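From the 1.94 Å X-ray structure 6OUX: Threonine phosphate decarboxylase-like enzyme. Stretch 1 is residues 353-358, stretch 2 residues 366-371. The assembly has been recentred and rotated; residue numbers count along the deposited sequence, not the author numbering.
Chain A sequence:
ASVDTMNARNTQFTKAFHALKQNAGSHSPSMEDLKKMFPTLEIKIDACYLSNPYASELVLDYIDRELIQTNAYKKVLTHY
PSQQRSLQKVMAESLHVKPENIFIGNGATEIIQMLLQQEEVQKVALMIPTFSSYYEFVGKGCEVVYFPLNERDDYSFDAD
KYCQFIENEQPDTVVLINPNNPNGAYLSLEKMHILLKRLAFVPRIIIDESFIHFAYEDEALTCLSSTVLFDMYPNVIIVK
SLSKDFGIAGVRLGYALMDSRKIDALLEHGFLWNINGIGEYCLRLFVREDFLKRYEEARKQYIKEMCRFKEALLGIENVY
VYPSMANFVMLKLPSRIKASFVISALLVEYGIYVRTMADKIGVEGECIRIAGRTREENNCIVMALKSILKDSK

Stretch 1 (353-358) YVRTMA
Stretch 2 366-371: ECIRIA

The contact between residues 353-358 and 366-371 is a short antiparallel β pairing, held by three backbone hydrogen bonds and lined by apolar and aliphatic side-chain contacts; 412 Å² is buried between the stretches, both sides summed. It illustrates a general rule of β structure: the main chain fixes the register, and the register then decides which side chains meet.

The touching segments, Val 354 to Met 357 and Cys 367 to Ile 370, run in opposing directions, their end-to-end vectors 144° apart. Arg 355 faces Arg 369 at a CA-CA distance of 5.2 Å, and Thr 356 faces Ile 368 at 4.6 Å; the flanking CA atoms of Val 354 and Ile 370 lie 5.5 Å apart, those of Met 357 and Cys 367 5.2 Å. Backbone angles are extended through most of the pairing, with phi/psi of -104/123° at Arg 355, -63/149° at Thr 356, -129/147° at Ile 368 and -107/125° at Arg 369. Met 357, at -100/5°, leaves this conformation, and Ala 358 follows at -57/-31°.

Arg 355 and Arg 369 form the hydrogen-bonded pair. Arg 369 N donates to Arg 355 O at 2.8 Å, while Arg 355 N donates to Arg 369 O at a longer 3.2 Å; N-H...O angles of 167° and 163° make both nearly linear. Thr 356 and Ile 368 form the non-hydrogen-bonded pair, and beyond it Met 357 N reaches Cys 367 O at 2.9 Å. Arg 355 O also receives a CA-H...O contact from Ile 368 CA at 3.3 Å, as the close approach of antiparallel strands allows.

Alternation places the side chains of Thr 356 and Ile 368 on one face of the sheet and those of Arg 355 and Arg 369 on the other. Val 354 (chi1 m) points toward the second stretch, its CG2 lying 3.8 Å from CD1 of Ile 368 (p, t) and its CG1 4.0 Å from CG1 of Ile 370 (m, t). One branched residue thus touches two isoleucines through different methyl groups, a purely apolar packing.

Met 357 (chi1 m, chi2 m, chi3 93°) also points toward its partner strand. Its CB meets CB of Cys 367 (chi1 m) at 3.7 Å, and its CE lies 3.8 Å from CB of Arg 369, so the flexible thioether chain covers the aliphatic base of an arginine.

The two arginines show how like charges can share a sheet face. Arg 369 (t, t, p, chi4 -176°) brings NH2 to 4.3 Å from CG of Arg 355, a methylene rather than a second cation. Arg 355 (t, p, t, chi4 79°) leads its end away, and its NH1 donates to Thr 356 O at 2.7 Å; both guanidinium groups also have hydrogen-bond partners elsewhere in the structure. Thr 356 (chi1 t) in turn accepts at OG1 from Ala 358 N, 3.0 Å away, bracing the turn where the first stretch leaves the pairing.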

# COMPACT_ATOMS: atom_id res chain seq x y z
N TYR A 353 10.47 -24.97 5.77
CA TYR A 353 9.98 -24.01 6.82
C TYR A 353 8.46 -24.11 7.06
O TYR A 353 7.69 -23.99 6.10
CB TYR A 353 10.28 -22.59 6.42
CG TYR A 353 10.37 -21.59 7.53
CD1 TYR A 353 10.38 -21.97 8.89
CD2 TYR A 353 10.48 -20.26 7.24
CE1 TYR A 353 10.46 -21.02 9.90
CE2 TYR A 353 10.58 -19.32 8.25
CZ TYR A 353 10.58 -19.71 9.58
OH TYR A 353 10.67 -18.77 10.59
N VAL A 354 8.06 -24.36 8.30
CA VAL A 354 6.64 -24.37 8.68
C VAL A 354 6.47 -23.45 9.89
O VAL A 354 7.47 -22.99 10.47
CB VAL A 354 6.08 -25.79 8.95
CG1 VAL A 354 6.35 -26.70 7.79
CG2 VAL A 354 6.60 -26.43 10.25
N ARG A 355 5.23 -23.11 10.23
CA ARG A 355 4.91 -22.03 11.17
C ARG A 355 4.51 -22.66 12.50
O ARG A 355 3.59 -23.51 12.59
CB ARG A 355 3.82 -21.08 10.54
CG ARG A 355 3.32 -19.84 11.32
CD ARG A 355 4.52 -19.03 11.72
NE ARG A 355 4.27 -17.69 12.24
CZ ARG A 355 3.87 -17.40 13.48
NH1 ARG A 355 3.52 -18.36 14.34
NH2 ARG A 355 3.77 -16.11 13.84
N THR A 356 5.21 -22.29 13.56
CA THR A 356 4.75 -22.67 14.90
C THR A 356 3.38 -22.07 15.27
O THR A 356 3.04 -20.93 14.89
CB THR A 356 5.75 -22.28 15.99
OG1 THR A 356 5.32 -22.86 17.22
CG2 THR A 356 5.87 -20.78 16.19
N MET A 357 2.63 -22.82 16.09
CA MET A 357 1.42 -22.24 16.75
C MET A 357 1.62 -21.81 18.19
O MET A 357 0.70 -21.22 18.80
CB MET A 357 0.26 -23.20 16.65
CG MET A 357 -0.11 -23.36 15.19
SD MET A 357 -1.15 -22.19 14.31
CE MET A 357 -0.07 -21.06 13.57
N ALA A 358 2.86 -21.91 18.68
CA ALA A 358 3.21 -21.57 20.08
C ALA A 358 2.82 -20.14 20.47
O ALA A 358 2.47 -19.89 21.60
CB ALA A 358 4.71 -21.78 20.31
N GLU A 366 1.12 -28.52 21.27
CA GLU A 366 2.25 -28.10 20.45
C GLU A 366 1.87 -28.35 18.98
O GLU A 366 1.81 -29.49 18.57
CB GLU A 366 3.50 -28.94 20.82
CG GLU A 366 4.14 -28.58 22.17
CD GLU A 366 4.81 -27.23 22.12
OE1 GLU A 366 5.48 -26.86 21.10
OE2 GLU A 366 4.65 -26.47 23.09
N CYS A 367 1.61 -27.29 18.21
CA CYS A 367 1.04 -27.39 16.86
C CYS A 367 1.90 -26.65 15.88
O CYS A 367 2.65 -25.69 16.24
CB CYS A 367 -0.41 -26.85 16.81
SG CYS A 367 -1.59 -27.90 17.70
N ILE A 368 1.78 -27.10 14.62
CA ILE A 368 2.36 -26.39 13.50
C ILE A 368 1.29 -26.18 12.42
O ILE A 368 0.41 -27.02 12.23
CB ILE A 368 3.56 -27.13 12.90
CG1 ILE A 368 3.25 -28.58 12.51
CG2 ILE A 368 4.72 -27.12 13.87
CD1 ILE A 368 4.38 -29.21 11.70
N ARG A 369 1.40 -25.07 11.72
CA ARG A 369 0.55 -24.79 10.55
C ARG A 369 1.37 -24.94 9.30
O ARG A 369 2.41 -24.28 9.16
CB ARG A 369 -0.00 -23.37 10.58
CG ARG A 369 -1.18 -23.18 9.60
CD ARG A 369 -1.45 -21.73 9.37
NE ARG A 369 -0.34 -21.02 8.75
CZ ARG A 369 -0.33 -19.71 8.53
NH1 ARG A 369 -1.38 -18.99 8.87
NH2 ARG A 369 0.69 -19.11 7.96
N ILE A 370 0.90 -25.80 8.38
CA ILE A 370 1.64 -26.04 7.12
C ILE A 370 0.81 -25.61 5.91
O ILE A 370 -0.28 -26.09 5.73
CB ILE A 370 2.00 -27.55 6.93
CG1 ILE A 370 2.60 -28.12 8.22
CG2 ILE A 370 2.92 -27.71 5.71
CD1 ILE A 370 2.92 -29.60 8.17
N ALA A 371 1.34 -24.72 5.10
CA ALA A 371 0.65 -24.29 3.89
C ALA A 371 0.76 -25.38 2.83
O ALA A 371 1.84 -25.99 2.69
CB ALA A 371 1.29 -23.02 3.37